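Local coordinates for deoxycytidylate deaminase (Cyanophage S-TIM5, PDB 4P9E), which probably catalyses the zinc-dependent hydrolytic deamination of dCMP to dUMP, as a member of the cytidine and deoxycytidylate deaminase family, at residues A[96-99]-A[100-103]. Residues are numbered along the deposited sequence; the frame is centred on the assembly and turned at random.
With ZN (zinc ion), chain B.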
loop_
_atom_site.group_PDB
_atom_site.type_symbol
_atom_site.label_atom_id
_atom_site.label_comp_id
_atom_site.label_asym_id
_atom_site.label_seq_id
_atom_site.Cartn_x
_atom_site.Cartn_y
_atom_site.Cartn_z
ATOM N N SER A 96 15.913 -25.376 -7.084
ATOM C CA SER A 96 17.004 -24.555 -6.588
ATOM C C SER A 96 17.206 -23.414 -7.590
ATOM O O SER A 96 17.107 -23.639 -8.791
ATOM C CB SER A 96 18.261 -25.434 -6.438
ATOM O OG SER A 96 19.475 -24.759 -6.754
ATOM N N PRO A 97 17.415 -22.174 -7.108
ATOM C CA PRO A 97 17.580 -21.059 -8.048
ATOM C C PRO A 97 18.990 -20.861 -8.601
ATOM O O PRO A 97 19.975 -21.175 -7.948
ATOM C CB PRO A 97 17.159 -19.836 -7.227
ATOM C CG PRO A 97 17.378 -20.231 -5.844
ATOM C CD PRO A 97 17.095 -21.694 -5.757
ATOM N N CYS A 98 19.052 -20.328 -9.814
ATOM C CA CYS A 98 20.308 -19.996 -10.480
ATOM C C CYS A 98 21.008 -18.868 -9.737
ATOM O O CYS A 98 20.419 -18.265 -8.848
ATOM C CB CYS A 98 20.037 -19.612 -11.947
ATOM S SG CYS A 98 19.382 -17.940 -12.233
ATOM N N PRO A 99 22.279 -18.586 -10.075
ATOM C CA PRO A 99 22.947 -17.464 -9.412
ATOM C C PRO A 99 22.273 -16.100 -9.628
ATOM O O PRO A 99 22.303 -15.297 -8.701
ATOM C CB PRO A 99 24.347 -17.481 -10.038
ATOM C CG PRO A 99 24.567 -18.892 -10.377
ATOM C CD PRO A 99 23.238 -19.381 -10.867
ATOM N N ASP A 100 21.684 -15.851 -10.800
ATOM C CA ASP A 100 21.057 -14.559 -11.099
ATOM C C ASP A 100 19.778 -14.332 -10.283
ATOM O O ASP A 100 19.467 -13.207 -9.879
ATOM C CB ASP A 100 20.736 -14.425 -12.594
ATOM C CG ASP A 100 21.955 -14.663 -13.493
ATOM O OD1 ASP A 100 23.095 -14.322 -13.068
ATOM O OD2 ASP A 100 21.767 -15.196 -14.622
ATOM N N CYS A 101 19.032 -15.402 -10.056
ATOM C CA CYS A 101 17.862 -15.295 -9.221
ATOM C C CYS A 101 18.289 -15.174 -7.762
ATOM O O CYS A 101 17.745 -14.375 -7.010
ATOM C CB CYS A 101 16.923 -16.476 -9.462
ATOM S SG CYS A 101 16.193 -16.479 -11.133
ATOM N N SER A 102 19.299 -15.933 -7.373
ATOM C CA SER A 102 19.828 -15.857 -6.016
ATOM C C SER A 102 20.243 -14.457 -5.535
ATOM O O SER A 102 19.896 -14.073 -4.425
ATOM C CB SER A 102 20.982 -16.836 -5.857
ATOM O OG SER A 102 20.503 -18.161 -5.977
ATOM N N LYS A 103 20.969 -13.705 -6.362
ATOM C CA LYS A 103 21.365 -12.334 -6.041
ATOM C C LYS A 103 20.162 -11.495 -5.667
ATOM O O LYS A 103 20.221 -10.650 -4.768
ATOM C CB LYS A 103 21.959 -11.626 -7.260
ATOM C CG LYS A 103 23.171 -12.218 -7.899
ATOM C CD LYS A 103 23.614 -11.362 -9.108
ATOM C CE LYS A 103 22.522 -11.185 -10.149
ATOM N NZ LYS A 103 23.084 -10.834 -11.481
HETATM ZN ZN ZN B . 17.224 -18.258 -12.159
HETATM O O HOH W 1 16.198 -20.280 -11.234
#
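Cys98 and Cys101 share one zinc ion. The metal lies 2.2 Å from Cys98 SG and 2.3 Å from Cys101 SG. His70 ND1 and a water complete the site. Cys98 also takes the N-cap position of helix 99-107. Its SG stands between its own backbone N and carbonyl carbon (chi1 78°), which turns the sulfur back over the first turn. There Cys98 SG accepts a capping bond from Cys101 N at 3.4 Å, with an N-H...S angle of 155°. The backbone N of Cys98 donates to the zinc-bound water at 3.2 Å, so this residue holds both the metal and one of its ligands. This is the PCxxC element of the zinc-dependent deaminase fold, in which a loop after strand 90-93 runs into a helix that starts at the metal. His70 precedes helix 71-80, and Glu72 of that helix, the predicted proton donor, touches Pro97 and Cys101. Cys98 O accepts twice from Ser102. Ser102 N gives the helical bond to Cys98 O at 3.0 Å. Ser102 OG lies beside its own backbone N (chi1 -66°) and reaches Cys98 O at 2.9 Å, from above the carbonyl plane. Gly124 O is a second, weak partner of this hydroxyl, whose one proton must be shared between the two carbonyls or go to one of them at a time. Pro97 CB meets Cys101 CB at 4.0 Å, and the proline also packs on Ile125 and Leu128 of helix 123-130. Pro99 O accepts from Lys103 N. Lys103 NZ forms a long salt bridge with Asp100 and a weak hydrogen bond to Val68 O of the second subunit.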